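Local coordinates for protein AmbC (Sorangium cellulosum, PDB 5O15) that serves ambruticin biosynthesis as a bifunctional dehydratase-cyclase domain, probably removing water from a polyketide intermediate and closing it to a heterocycle, at residues A70-V75 / G134-A139; A138-A143 / W242-L247; V166-A171 / E234-P239; P175-V180 / L213-L218. All blocks are in the same frame, centred on the assembly; numbering follows the deposited sequence.

Contact 1: residues A70-V75 / G134-A139; sequences AAADAV and GVLGAA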
loop_
_atom_site.group_PDB
_atom_site.type_symbol
_atom_site.label_atom_id
_atom_site.label_comp_id
_atom_site.label_asym_id
_atom_site.label_seq_id
_atom_site.Cartn_x
_atom_site.Cartn_y
_atom_site.Cartn_z
ATOM N N ALA A 70 9.919 -5.988 -0.544
ATOM C CA ALA A 70 10.541 -7.294 -0.738
ATOM C C ALA A 70 11.871 -7.151 -1.471
ATOM O O ALA A 70 12.857 -7.818 -1.131
ATOM C CB ALA A 70 9.604 -8.222 -1.509
ATOM N N ALA A 71 11.919 -6.262 -2.472
ATOM C CA ALA A 71 13.160 -5.995 -3.193
ATOM C C ALA A 71 14.193 -5.399 -2.264
ATOM O O ALA A 71 15.366 -5.788 -2.322
ATOM C CB ALA A 71 12.870 -5.091 -4.388
ATOM N N ALA A 72 13.794 -4.459 -1.393
ATOM C CA ALA A 72 14.738 -3.893 -0.443
ATOM C C ALA A 72 15.358 -4.990 0.413
ATOM O O ALA A 72 16.580 -5.058 0.575
ATOM C CB ALA A 72 14.036 -2.834 0.396
ATOM N N ASP A 73 14.527 -5.893 0.930
ATOM C CA ASP A 73 15.053 -6.976 1.748
ATOM C C ASP A 73 15.997 -7.858 0.939
ATOM O O ASP A 73 17.037 -8.304 1.443
ATOM C CB ASP A 73 13.885 -7.779 2.322
ATOM C CG ASP A 73 14.331 -9.000 3.063
ATOM O OD1 ASP A 73 14.935 -8.845 4.139
ATOM O OD2 ASP A 73 14.080 -10.114 2.559
ATOM N N ALA A 74 15.650 -8.122 -0.319
ATOM C CA ALA A 74 16.470 -9.004 -1.136
ATOM C C ALA A 74 17.844 -8.410 -1.416
ATOM O O ALA A 74 18.814 -9.157 -1.589
ATOM C CB ALA A 74 15.747 -9.300 -2.446
ATOM N N VAL A 75 17.957 -7.082 -1.472
ATOM C CA VAL A 75 19.217 -6.434 -1.841
ATOM C C VAL A 75 19.939 -5.842 -0.652
ATOM O O VAL A 75 21.022 -5.248 -0.815
ATOM C CB VAL A 75 19.048 -5.398 -2.975
ATOM C CG1 VAL A 75 18.275 -6.026 -4.117
ATOM C CG2 VAL A 75 18.366 -4.114 -2.484
ATOM N N GLY A 134 11.064 3.702 -8.506
ATOM C CA GLY A 134 11.485 4.470 -7.367
ATOM C C GLY A 134 12.923 4.225 -7.020
ATOM O O GLY A 134 13.738 3.832 -7.865
ATOM N N VAL A 135 13.242 4.446 -5.755
ATOM C CA VAL A 135 14.592 4.338 -5.243
ATOM C C VAL A 135 14.531 3.654 -3.884
ATOM O O VAL A 135 13.656 3.986 -3.058
ATOM C CB VAL A 135 15.240 5.731 -5.116
ATOM C CG1 VAL A 135 16.627 5.628 -4.530
ATOM C CG2 VAL A 135 15.233 6.459 -6.443
ATOM N N LEU A 136 15.405 2.686 -3.644
ATOM C CA LEU A 136 15.659 2.028 -2.366
ATOM C C LEU A 136 16.820 2.709 -1.662
ATOM O O LEU A 136 17.769 3.164 -2.335
ATOM C CB LEU A 136 15.971 0.553 -2.593
ATOM C CG LEU A 136 14.953 -0.227 -3.429
ATOM C CD1 LEU A 136 15.422 -1.677 -3.677
ATOM C CD2 LEU A 136 13.559 -0.201 -2.779
ATOM N N GLY A 137 16.833 2.721 -0.341
ATOM C CA GLY A 137 17.895 3.426 0.337
ATOM C C GLY A 137 17.895 3.215 1.824
ATOM O O GLY A 137 17.286 2.284 2.348
ATOM N N ALA A 138 18.603 4.105 2.501
ATOM C CA ALA A 138 18.715 4.077 3.954
ATOM C C ALA A 138 17.389 4.447 4.615
ATOM O O ALA A 138 16.564 5.159 4.047
ATOM C CB ALA A 138 19.818 5.043 4.395
ATOM N N ALA A 139 17.195 3.976 5.855
ATOM C CA ALA A 139 15.927 4.188 6.540
ATOM C C ALA A 139 15.896 5.571 7.180
ATOM O O ALA A 139 16.930 6.103 7.604
ATOM C CB ALA A 139 15.717 3.129 7.611
#

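Contact 2: residues A138-A143 / W242-L247; sequences AAPAAA and WSDVAL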
loop_
_atom_site.group_PDB
_atom_site.type_symbol
_atom_site.label_atom_id
_atom_site.label_comp_id
_atom_site.label_asym_id
_atom_site.label_seq_id
_atom_site.Cartn_x
_atom_site.Cartn_y
_atom_site.Cartn_z
ATOM N N ALA A 138 18.603 4.105 2.501
ATOM C CA ALA A 138 18.715 4.077 3.954
ATOM C C ALA A 138 17.389 4.447 4.615
ATOM O O ALA A 138 16.564 5.159 4.047
ATOM C CB ALA A 138 19.818 5.043 4.395
ATOM N N ALA A 139 17.195 3.976 5.855
ATOM C CA ALA A 139 15.927 4.188 6.540
ATOM C C ALA A 139 15.896 5.571 7.180
ATOM O O ALA A 139 16.930 6.103 7.604
ATOM C CB ALA A 139 15.717 3.129 7.611
ATOM N N PRO A 140 14.725 6.175 7.257
ATOM C CA PRO A 140 14.588 7.480 7.892
ATOM C C PRO A 140 14.573 7.286 9.396
ATOM O O PRO A 140 14.599 6.158 9.899
ATOM C CB PRO A 140 13.222 7.940 7.398
ATOM C CG PRO A 140 12.457 6.680 7.299
ATOM C CD PRO A 140 13.445 5.707 6.712
ATOM N N ALA A 141 14.528 8.412 10.102
ATOM C CA ALA A 141 14.561 8.379 11.550
ATOM C C ALA A 141 13.409 7.546 12.095
ATOM O O ALA A 141 12.322 7.483 11.513
ATOM C CB ALA A 141 14.471 9.795 12.118
ATOM N N ALA A 142 13.688 6.857 13.188
ATOM C CA ALA A 142 12.643 6.130 13.888
ATOM C C ALA A 142 11.613 7.097 14.480
ATOM O O ALA A 142 11.931 8.226 14.866
ATOM C CB ALA A 142 13.263 5.284 15.000
ATOM N N ALA A 143 10.359 6.650 14.529
ATOM C CA ALA A 143 9.276 7.404 15.168
ATOM C C ALA A 143 8.691 6.613 16.330
ATOM O O ALA A 143 8.399 5.429 16.176
ATOM C CB ALA A 143 8.157 7.706 14.174
ATOM N N TRP A 242 4.760 7.454 -2.750
ATOM C CA TRP A 242 5.116 7.122 -1.390
ATOM C C TRP A 242 6.565 7.524 -1.170
ATOM O O TRP A 242 7.396 7.466 -2.096
ATOM C CB TRP A 242 5.006 5.623 -1.134
ATOM C CG TRP A 242 3.650 5.052 -1.299
ATOM C CD1 TRP A 242 3.000 4.781 -2.462
ATOM C CD2 TRP A 242 2.759 4.676 -0.245
ATOM N NE1 TRP A 242 1.770 4.243 -2.200
ATOM C CE2 TRP A 242 1.599 4.157 -0.847
ATOM C CE3 TRP A 242 2.866 4.689 1.141
ATOM C CZ2 TRP A 242 0.522 3.697 -0.110
ATOM C CZ3 TRP A 242 1.796 4.224 1.888
ATOM C CH2 TRP A 242 0.623 3.743 1.257
ATOM N N SER A 243 6.885 7.908 0.065
ATOM C CA SER A 243 8.253 8.249 0.446
ATOM C C SER A 243 8.596 7.586 1.770
ATOM O O SER A 243 7.733 7.469 2.652
ATOM C CB SER A 243 8.449 9.764 0.599
ATOM O OG SER A 243 8.130 10.455 -0.590
ATOM N N ASP A 244 9.849 7.173 1.916
ATOM C CA ASP A 244 10.399 6.732 3.177
ATOM C C ASP A 244 9.547 5.663 3.851
ATOM O O ASP A 244 9.041 5.840 4.976
ATOM C CB ASP A 244 10.630 7.909 4.109
ATOM C CG ASP A 244 11.723 8.799 3.618
ATOM O OD1 ASP A 244 12.699 8.317 3.002
ATOM O OD2 ASP A 244 11.572 10.004 3.827
ATOM N N VAL A 245 9.384 4.539 3.180
ATOM C CA VAL A 245 8.594 3.419 3.703
ATOM C C VAL A 245 9.559 2.360 4.206
ATOM O O VAL A 245 10.382 1.834 3.422
ATOM C CB VAL A 245 7.688 2.818 2.630
ATOM C CG1 VAL A 245 6.775 1.799 3.272
ATOM C CG2 VAL A 245 6.882 3.879 1.927
ATOM N N ALA A 246 9.509 2.045 5.488
ATOM C CA ALA A 246 10.444 1.079 6.046
ATOM C C ALA A 246 9.670 0.154 6.979
ATOM O O ALA A 246 8.792 0.604 7.761
ATOM C CB ALA A 246 11.541 1.769 6.838
ATOM N N LEU A 247 9.948 -1.142 6.895
ATOM C CA LEU A 247 9.415 -2.118 7.839
ATOM C C LEU A 247 10.398 -2.395 8.951
ATOM O O LEU A 247 11.615 -2.512 8.730
ATOM C CB LEU A 247 9.128 -3.472 7.216
ATOM C CG LEU A 247 8.195 -3.497 6.044
ATOM C CD1 LEU A 247 7.956 -4.928 5.585
ATOM C CD2 LEU A 247 6.882 -2.823 6.374
HETATM O O HOH W 1 13.874 5.954 3.126
#

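Contact 3: residues V166-A171 / E234-P239; sequences VEALDA and EGIPMP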
loop_
_atom_site.group_PDB
_atom_site.type_symbol
_atom_site.label_atom_id
_atom_site.label_comp_id
_atom_site.label_asym_id
_atom_site.label_seq_id
_atom_site.Cartn_x
_atom_site.Cartn_y
_atom_site.Cartn_z
ATOM N N VAL A 166 -19.597 5.477 2.800
ATOM C CA VAL A 166 -18.784 6.307 1.907
ATOM C C VAL A 166 -18.953 5.674 0.541
ATOM O O VAL A 166 -18.457 4.570 0.307
ATOM C CB VAL A 166 -17.308 6.312 2.332
ATOM C CG1 VAL A 166 -16.458 7.076 1.321
ATOM C CG2 VAL A 166 -17.143 6.944 3.685
ATOM N N GLU A 167 -19.659 6.345 -0.369
ATOM C CA GLU A 167 -20.019 5.702 -1.632
ATOM C C GLU A 167 -18.798 5.140 -2.344
ATOM O O GLU A 167 -18.824 4.015 -2.830
ATOM C CB GLU A 167 -20.744 6.700 -2.519
ATOM C CG GLU A 167 -21.252 6.154 -3.829
ATOM C CD GLU A 167 -22.540 5.355 -3.746
ATOM O OE1 GLU A 167 -23.265 5.438 -2.727
ATOM O OE2 GLU A 167 -22.837 4.656 -4.717
ATOM N N ALA A 168 -17.717 5.927 -2.428
ATOM C CA ALA A 168 -16.553 5.528 -3.222
ATOM C C ALA A 168 -15.906 4.255 -2.704
ATOM O O ALA A 168 -15.191 3.591 -3.470
ATOM C CB ALA A 168 -15.547 6.687 -3.292
ATOM N N LEU A 169 -16.081 3.911 -1.425
ATOM C CA LEU A 169 -15.604 2.649 -0.883
ATOM C C LEU A 169 -16.716 1.605 -0.873
ATOM O O LEU A 169 -16.620 0.537 -1.468
ATOM C CB LEU A 169 -15.049 2.836 0.525
ATOM C CG LEU A 169 -13.798 3.702 0.606
ATOM C CD1 LEU A 169 -13.407 3.866 2.037
ATOM C CD2 LEU A 169 -12.622 3.072 -0.176
ATOM N N ASP A 170 -17.807 1.917 -0.162
ATOM C CA ASP A 170 -18.828 0.942 0.197
ATOM C C ASP A 170 -19.621 0.458 -1.002
ATOM O O ASP A 170 -20.184 -0.639 -0.943
ATOM C CB ASP A 170 -19.716 1.502 1.318
ATOM C CG ASP A 170 -18.954 1.638 2.590
ATOM O OD1 ASP A 170 -18.316 0.645 2.989
ATOM O OD2 ASP A 170 -18.932 2.721 3.203
ATOM N N ALA A 171 -19.749 1.245 -2.060
ATOM C CA ALA A 171 -20.448 0.748 -3.234
ATOM C C ALA A 171 -19.677 -0.324 -3.975
ATOM O O ALA A 171 -20.253 -1.007 -4.825
ATOM C CB ALA A 171 -20.781 1.889 -4.183
ATOM N N GLU A 234 -16.661 14.158 -6.565
ATOM C CA GLU A 234 -16.699 13.038 -7.500
ATOM C C GLU A 234 -15.440 12.187 -7.361
ATOM O O GLU A 234 -14.334 12.710 -7.275
ATOM C CB GLU A 234 -16.771 13.570 -8.940
ATOM C CG GLU A 234 -16.856 12.475 -9.995
ATOM C CD GLU A 234 -16.879 12.998 -11.416
ATOM O OE1 GLU A 234 -16.726 14.221 -11.624
ATOM O OE2 GLU A 234 -17.059 12.174 -12.328
ATOM N N GLY A 235 -15.617 10.865 -7.357
ATOM C CA GLY A 235 -14.514 9.937 -7.463
ATOM C C GLY A 235 -13.845 9.578 -6.163
ATOM O O GLY A 235 -14.487 9.500 -5.119
ATOM N N ILE A 236 -12.533 9.343 -6.212
ATOM C CA ILE A 236 -11.823 8.872 -5.024
ATOM C C ILE A 236 -10.369 9.333 -5.091
ATOM O O ILE A 236 -9.785 9.358 -6.193
ATOM C CB ILE A 236 -11.899 7.338 -4.913
ATOM C CG1 ILE A 236 -11.532 6.885 -3.498
ATOM C CG2 ILE A 236 -11.038 6.648 -6.007
ATOM C CD1 ILE A 236 -11.752 5.391 -3.236
ATOM N N PRO A 237 -9.724 9.688 -3.978
ATOM C CA PRO A 237 -8.254 9.888 -4.031
ATOM C C PRO A 237 -7.556 8.568 -4.278
ATOM O O PRO A 237 -7.779 7.589 -3.568
ATOM C CB PRO A 237 -7.915 10.437 -2.644
ATOM C CG PRO A 237 -9.229 10.963 -2.097
ATOM C CD PRO A 237 -10.287 10.064 -2.666
ATOM N N MET A 238 -6.608 8.586 -5.226
ATOM C CA MET A 238 -5.838 7.430 -5.650
ATOM C C MET A 238 -4.366 7.686 -5.318
ATOM O O MET A 238 -3.805 8.713 -5.734
ATOM C CB MET A 238 -5.920 7.297 -7.181
ATOM C CG MET A 238 -7.250 7.085 -7.796
ATOM S SD MET A 238 -7.555 5.351 -7.946
ATOM C CE MET A 238 -6.225 4.608 -8.885
ATOM N N PRO A 239 -3.708 6.786 -4.601
ATOM C CA PRO A 239 -2.279 6.977 -4.301
ATOM C C PRO A 239 -1.454 7.052 -5.571
ATOM O O PRO A 239 -1.631 6.244 -6.483
ATOM C CB PRO A 239 -1.913 5.703 -3.547
ATOM C CG PRO A 239 -3.234 5.177 -3.018
ATOM C CD PRO A 239 -4.233 5.524 -4.050
#

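Contact 4: residues P175-V180 / L213-L218; sequences PAFRGV and LLDAAL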
loop_
_atom_site.group_PDB
_atom_site.type_symbol
_atom_site.label_atom_id
_atom_site.label_comp_id
_atom_site.label_asym_id
_atom_site.label_seq_id
_atom_site.Cartn_x
_atom_site.Cartn_y
_atom_site.Cartn_z
ATOM N N PRO A 175 -14.869 -7.790 0.803
ATOM C CA PRO A 175 -14.560 -7.902 2.239
ATOM C C PRO A 175 -13.101 -7.722 2.615
ATOM O O PRO A 175 -12.803 -7.247 3.709
ATOM C CB PRO A 175 -15.023 -9.329 2.564
ATOM C CG PRO A 175 -16.020 -9.657 1.560
ATOM C CD PRO A 175 -15.695 -8.917 0.324
ATOM N N ALA A 176 -12.152 -8.094 1.751
ATOM C CA ALA A 176 -10.742 -7.981 2.132
ATOM C C ALA A 176 -10.326 -6.530 2.333
ATOM O O ALA A 176 -9.321 -6.268 3.006
ATOM C CB ALA A 176 -9.833 -8.630 1.088
ATOM N N PHE A 177 -11.072 -5.584 1.766
ATOM C CA PHE A 177 -10.754 -4.159 1.811
ATOM C C PHE A 177 -11.707 -3.402 2.721
ATOM O O PHE A 177 -11.955 -2.213 2.515
ATOM C CB PHE A 177 -10.612 -3.575 0.406
ATOM C CG PHE A 177 -9.422 -4.140 -0.264
ATOM C CD1 PHE A 177 -8.172 -3.574 -0.090
ATOM C CD2 PHE A 177 -9.502 -5.315 -0.991
ATOM C CE1 PHE A 177 -7.040 -4.154 -0.655
ATOM C CE2 PHE A 177 -8.391 -5.907 -1.526
ATOM C CZ PHE A 177 -7.169 -5.306 -1.376
ATOM N N ARG A 178 -12.161 -4.077 3.776
ATOM C CA ARG A 178 -12.862 -3.449 4.898
ATOM C C ARG A 178 -12.066 -3.810 6.144
ATOM O O ARG A 178 -12.450 -4.712 6.890
ATOM C CB ARG A 178 -14.328 -3.900 4.987
ATOM C CG ARG A 178 -15.222 -3.169 4.006
ATOM C CD ARG A 178 -16.734 -3.452 4.218
ATOM N NE ARG A 178 -17.092 -4.662 3.521
ATOM C CZ ARG A 178 -17.316 -4.741 2.212
ATOM N NH1 ARG A 178 -17.190 -3.663 1.455
ATOM N NH2 ARG A 178 -17.643 -5.905 1.650
ATOM N N GLY A 179 -10.924 -3.139 6.336
ATOM C CA GLY A 179 -9.980 -3.545 7.347
ATOM C C GLY A 179 -9.845 -2.602 8.510
ATOM O O GLY A 179 -8.861 -2.714 9.255
ATOM N N VAL A 180 -10.767 -1.676 8.696
ATOM C CA VAL A 180 -10.710 -0.711 9.786
ATOM C C VAL A 180 -11.781 -1.080 10.803
ATOM O O VAL A 180 -12.983 -1.013 10.511
ATOM C CB VAL A 180 -10.935 0.721 9.299
ATOM C CG1 VAL A 180 -10.716 1.704 10.451
ATOM C CG2 VAL A 180 -9.995 1.064 8.174
ATOM N N LEU A 213 -3.657 -4.821 4.561
ATOM C CA LEU A 213 -3.484 -4.224 5.870
ATOM C C LEU A 213 -2.933 -2.807 5.756
ATOM O O LEU A 213 -3.454 -1.881 6.385
ATOM C CB LEU A 213 -2.621 -5.150 6.729
ATOM C CG LEU A 213 -2.417 -4.760 8.175
ATOM C CD1 LEU A 213 -3.748 -4.642 8.929
ATOM C CD2 LEU A 213 -1.556 -5.769 8.832
ATOM N N LEU A 214 -1.925 -2.586 4.883
ATOM C CA LEU A 214 -1.513 -1.212 4.650
ATOM C C LEU A 214 -2.652 -0.410 4.010
ATOM O O LEU A 214 -2.866 0.754 4.361
ATOM C CB LEU A 214 -0.238 -1.172 3.810
ATOM C CG LEU A 214 0.279 0.242 3.522
ATOM C CD1 LEU A 214 0.604 0.984 4.827
ATOM C CD2 LEU A 214 1.543 0.197 2.622
ATOM N N ASP A 215 -3.421 -1.026 3.114
ATOM C CA ASP A 215 -4.543 -0.309 2.518
ATOM C C ASP A 215 -5.582 0.111 3.557
ATOM O O ASP A 215 -6.242 1.144 3.395
ATOM C CB ASP A 215 -5.203 -1.138 1.430
ATOM C CG ASP A 215 -6.175 -0.326 0.627
ATOM O OD1 ASP A 215 -5.721 0.453 -0.236
ATOM O OD2 ASP A 215 -7.398 -0.445 0.845
ATOM N N ALA A 216 -5.700 -0.640 4.650
ATOM C CA ALA A 216 -6.641 -0.259 5.703
ATOM C C ALA A 216 -6.279 1.072 6.337
ATOM O O ALA A 216 -7.167 1.807 6.777
ATOM C CB ALA A 216 -6.752 -1.393 6.724
ATOM N N ALA A 217 -4.984 1.413 6.409
ATOM C CA ALA A 217 -4.635 2.741 6.883
ATOM C C ALA A 217 -5.179 3.819 5.954
ATOM O O ALA A 217 -5.649 4.876 6.410
ATOM C CB ALA A 217 -3.133 2.870 7.049
ATOM N N LEU A 218 -5.118 3.565 4.639
ATOM C CA LEU A 218 -5.711 4.475 3.665
ATOM C C LEU A 218 -7.229 4.537 3.808
ATOM O O LEU A 218 -7.818 5.617 3.698
ATOM C CB LEU A 218 -5.339 4.052 2.242
ATOM C CG LEU A 218 -3.849 3.878 1.950
ATOM C CD1 LEU A 218 -3.682 3.521 0.487
ATOM C CD2 LEU A 218 -3.093 5.120 2.347
#

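Contact 1: residues A70-V75 / G134-A139
Leu136, reaching from strand 134-137 toward helix 70-75, sets its two methyls against three residues of the helix. CD1 does most of the touching, against CB of Ala71 and, 4.0 Å away, the backbone N of Ala72. It also comes 4.0 Å from CG2 of Val75. The other branch, CD2, stands 4.2 Å from CB of Ala72, a methyl that lies alongside rather than pointing straight at the strand. Leu136 and Val75 meet at roughly a right angle, branch against branch. What aims the leucine is its chain shape, with CG anti to the carbonyl carbon (chi1 -53°) and CD1 at the far end of an extended arm. The contact is apolar throughout, and no hydrogen bond crosses it. With small alanines at Ala71 and Ala72, the leucine reaches the helix backbone; the axes of the two short segments pass at 9.2 Å and cross at -43°. As in hotdog folds generally, the antiparallel sheet wraps round a central helix, here 61-75. Val101 and Val103 of strand 96-103 pack on Ala71, Val103 also touches both Val75 and Leu136, and Phe114 of strand 112-120 flanks the leucine where helix 61-75 lies against the sheet.

Contact 2: residues A138-A143 / W242-L247
Pro140 and Asp244 make the closest direct contact here, a van der Waals one: CG of the proline ring lies 3.9 Å from CB of the aspartate, and the two side chains slide past each other in opposite directions. CD of the ring lies 4.4 Å from Ala246 CB, and Ala139 adds a looser methyl pair, CB to CB of Ala246 at 4.5 Å. Polar contact between the segments passes through one water molecule. It donates to Ala138 O at 3.0 Å and to Asp244 OD1 at 2.6 Å, bridging a loop carbonyl to the strand's carboxylate. Asp244 sits in a G1 beta bulge, with phi 52°, where it and Val245 both face Val80. With CG anti to the carbonyl carbon (chi1 -68°), the carboxylate is brought up to the proline and the water. Backbone oxygens of Pro140 and Ala141 are held in turn by the guanidinium of Arg286. The loop leaves strand 129-137 and passes by Ser79 of strand 79-85, which both Pro140 and Ala246 touch, to lie against strand 236-247, beside the junction of the two hotdog halves.

Contact 3: residues V166-A171 / E234-P239
Ile236 opens strand 236-239 by leaning on the short helix 167-170, a contact within the second half of the double hotdog fold. Its CB starts 4.0 Å from CB of Ala168, and the same methyl of Ala168 also lies beside CG1. At the tip, CD1 is 3.9 Å from Ala168 O and 3.9 Å from CD2 of Leu169, so the tip meets a helix carbonyl as well as a leucine branch. The isoleucine can span this surface because it is stretched out, with CG1 anti to the backbone N (chi1 -163°) and the chain extended beyond it. Leu169 crosses it at about a right angle; its CB does not face the strand, but its branched end swings nearer. Ala168 CB has a second neighbour, Gly235 O at 3.5 Å, just before the strand begins. Val53 and Leu54 also touch Ile236. The helix that offers this surface is pinned at its start: Asp170 OD2 uses its anti lone pair to take the N-H of Val166, the N-cap residue, in a nearly straight bond of 169°, while OD1 makes a salt bridge with Arg223. Val166 O in turn receives two backbone donors, Asp170 N at 2.8 Å and Leu169 N at 3.0 Å.

Contact 4: residues P175-V180 / L213-L218
Phe177 offers the edge of its ring to the carboxylate of Asp215, on helix 211-225 of the second hotdog: OD2 lies near the ring plane, 3.4 Å from CD1, where the slightly positive C-H rim suits an oxygen. The two planes stand 79° apart, so the groups meet steeply and do not stack. The ring also meets the imidazole of His51, their planes at about 55°, and touches Ala212 and Gln219. The spacing of Asp215 and Gln219 matches the Asp-x-x-x-Gln motif of polyketide synthase dehydratases; together with His51 nearby, this is consistent with the dehydratase active site. Asp215 reaches the ring with CG anti to the backbone N (chi1 -169°). Its OD2 also takes a hydrogen bond from Gln219 NE2, while Gln219 OE1 accepts from Gly179 N, so one amide side chain ties the carboxylate to the loop. Trading the phenylalanine for an alanine would probably leave OD2 without the ring edge beside it, open a gap next to His51 and leave the restraint of that oxygen more to Gln219. Further along, backbone and helix come very near, with the CA atoms of Gly179 and Ala216 5.0 Å apart. Gly179 has no side chain at this close approach, where a CB would point at the helix, and its O sits 3.5 Å from Ala216 CB. Val180 closes the seam, its CG2 4.3 Å from Ala216 CB and 3.2 Å from Ala216 O.

Contacts 1 and 2 lie side by side, centres 11 Å apart, because the chain leaving strand 129-137 runs from one into the other through Ala138 and Ala139. Contacts 3 and 4, centres 13 Å apart, form a second neighbourhood across the chain's centre from contact 1, whose centre is 31 Å from that of contact 3. Along the chain, contact 1 closes before contacts 3 and 4 open and ends where contact 2 begins; contact 4 nests within contact 3, itself within contact 2. Strand 236-247 carries contacts 3 and 2. Trp242 on Leu214 and Pro239 on Leu218 seat helix 211-225 of the second hotdog on its own sheet; the halves meet where strand 236-247 pairs with strand 79-85.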